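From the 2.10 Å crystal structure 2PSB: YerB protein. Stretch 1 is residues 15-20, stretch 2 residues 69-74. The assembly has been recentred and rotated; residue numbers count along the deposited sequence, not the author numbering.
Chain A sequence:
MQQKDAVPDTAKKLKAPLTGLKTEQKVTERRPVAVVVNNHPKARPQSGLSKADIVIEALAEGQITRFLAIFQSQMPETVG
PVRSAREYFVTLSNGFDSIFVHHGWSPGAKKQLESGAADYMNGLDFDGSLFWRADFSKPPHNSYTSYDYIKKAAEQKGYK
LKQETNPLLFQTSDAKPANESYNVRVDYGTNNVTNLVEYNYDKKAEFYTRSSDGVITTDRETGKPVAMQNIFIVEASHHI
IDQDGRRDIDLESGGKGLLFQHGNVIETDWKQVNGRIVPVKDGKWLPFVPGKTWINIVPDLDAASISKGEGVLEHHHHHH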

# COMPACT_ATOMS: atom_id res chain seq x y z
N LYS A 15 -15.77 -7.67 -13.37
CA LYS A 15 -15.05 -6.60 -12.68
C LYS A 15 -13.83 -7.10 -11.92
O LYS A 15 -13.74 -8.28 -11.58
CB LYS A 15 -15.98 -5.89 -11.70
CG LYS A 15 -17.18 -5.20 -12.33
CD LYS A 15 -18.10 -4.63 -11.25
CE LYS A 15 -19.35 -4.00 -11.85
NZ LYS A 15 -19.02 -2.86 -12.73
N ALA A 16 -12.89 -6.20 -11.64
CA ALA A 16 -11.69 -6.57 -10.90
C ALA A 16 -12.01 -6.50 -9.40
O ALA A 16 -12.67 -5.56 -8.94
CB ALA A 16 -10.55 -5.63 -11.24
N PRO A 17 -11.56 -7.50 -8.63
CA PRO A 17 -11.77 -7.62 -7.19
C PRO A 17 -11.36 -6.42 -6.35
O PRO A 17 -12.09 -5.96 -5.49
CB PRO A 17 -10.93 -8.85 -6.81
CG PRO A 17 -10.73 -9.58 -8.10
CD PRO A 17 -10.58 -8.49 -9.10
N LEU A 18 -10.16 -5.91 -6.62
CA LEU A 18 -9.63 -4.81 -5.84
C LEU A 18 -9.85 -3.40 -6.37
O LEU A 18 -9.44 -2.43 -5.74
CB LEU A 18 -8.14 -5.06 -5.61
CG LEU A 18 -7.88 -6.48 -5.05
CD1 LEU A 18 -6.44 -6.59 -4.60
CD2 LEU A 18 -8.84 -6.76 -3.88
N THR A 19 -10.53 -3.29 -7.51
CA THR A 19 -10.79 -1.98 -8.08
C THR A 19 -12.26 -1.75 -8.42
O THR A 19 -12.75 -0.62 -8.42
CB THR A 19 -9.96 -1.78 -9.35
OG1 THR A 19 -9.96 -0.40 -9.71
CG2 THR A 19 -10.56 -2.58 -10.49
N GLY A 20 -12.98 -2.84 -8.71
CA GLY A 20 -14.38 -2.71 -9.03
C GLY A 20 -14.62 -2.30 -10.47
O GLY A 20 -15.76 -2.14 -10.90
N ALA A 69 2.28 -1.91 -1.88
CA ALA A 69 1.53 -1.70 -3.11
C ALA A 69 0.99 -3.04 -3.58
O ALA A 69 1.75 -3.95 -3.93
CB ALA A 69 2.42 -1.08 -4.19
N ILE A 70 -0.34 -3.15 -3.58
CA ILE A 70 -1.00 -4.38 -3.97
C ILE A 70 -1.51 -4.30 -5.40
O ILE A 70 -2.38 -3.48 -5.71
CB ILE A 70 -2.16 -4.68 -2.99
CG1 ILE A 70 -1.61 -4.70 -1.56
CG2 ILE A 70 -2.86 -5.99 -3.36
CD1 ILE A 70 -2.62 -5.13 -0.52
N PHE A 71 -0.95 -5.16 -6.25
CA PHE A 71 -1.30 -5.24 -7.66
C PHE A 71 -2.14 -6.49 -7.92
O PHE A 71 -1.90 -7.54 -7.32
CB PHE A 71 -0.04 -5.34 -8.54
CG PHE A 71 0.98 -4.28 -8.28
CD1 PHE A 71 1.85 -4.38 -7.20
CD2 PHE A 71 1.07 -3.18 -9.12
CE1 PHE A 71 2.81 -3.41 -6.98
CE2 PHE A 71 2.02 -2.20 -8.91
CZ PHE A 71 2.89 -2.31 -7.83
N GLN A 72 -3.12 -6.36 -8.80
CA GLN A 72 -3.99 -7.47 -9.16
C GLN A 72 -4.59 -7.21 -10.54
O GLN A 72 -4.41 -8.02 -11.45
CB GLN A 72 -5.10 -7.64 -8.13
CG GLN A 72 -5.89 -8.93 -8.23
CD GLN A 72 -6.75 -9.02 -9.49
OE1 GLN A 72 -7.45 -8.08 -9.85
NE2 GLN A 72 -6.70 -10.17 -10.15
N SER A 73 -5.29 -6.09 -10.70
CA SER A 73 -5.93 -5.77 -11.98
C SER A 73 -4.93 -5.25 -13.00
O SER A 73 -5.21 -5.21 -14.20
CB SER A 73 -7.01 -4.70 -11.81
OG SER A 73 -6.41 -3.41 -11.83
N GLN A 74 -3.77 -4.82 -12.51
CA GLN A 74 -2.72 -4.29 -13.37
C GLN A 74 -1.37 -4.68 -12.81
O GLN A 74 -1.05 -4.35 -11.66
CB GLN A 74 -2.77 -2.76 -13.45
CG GLN A 74 -3.93 -2.18 -14.22
CD GLN A 74 -3.77 -0.69 -14.42
OE1 GLN A 74 -3.61 0.07 -13.46
NE2 GLN A 74 -3.81 -0.25 -15.68
O HOH W 1 -8.25 -5.82 -8.88

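The contact is small, 233 Å² counting both sides, and no direct hydrogen bond crosses it. Its backbones hold different shapes: stretch 2 leaves a strand at Phe71 and continues as loop, while stretch 1 is a compact turn in which Ala16 O accepts a 2.7 Å hydrogen bond from Gly20 N and a weak one, 3.4 Å, from Thr19 N. At its phi of 81° and psi of 0°, Gly20 closes the turn in a conformation where a CB would jam against the preceding carbonyl oxygen.

Gln72 covers the most surface and does two jobs. Its CB, pointing toward the turn, lies 3.9 Å from Leu18 CD1, an aliphatic contact at the root of a polar side chain. With chi1 at t and chi2 at m, the chain then carries its amide to the start of the turn, where Gln72 OE1 sits 3.2 Å from Pro17 CD. That contact with Pro17 is van der Waals packing, and the polar link runs through a water. Water 1 donates to Gln72 OE1 at 2.6 Å and accepts from Leu18 N at 3.0 Å, so a backbone NH of the turn is satisfied across the gap. Gln72 NE2 is bonded elsewhere in the structure, which leaves both ends of the buried amide with partners.

Leu18 is the apolar counterpart. Its m,t rotamer brings CD1 to 3.8 Å from Ile70 CG2, branched aliphatic groups in van der Waals contact, and the same methyl reaches Gln72.

Ser73, third in area, packs its CB 3.7 Å from Ala16 CB, while its OG is hydrogen-bonded elsewhere in the structure. The small side chains suit a close approach, with the CA atoms of Ala16 and Ser73 only 5.9 Å apart. The rule to read here is apolar packing beside one water-bridged amide.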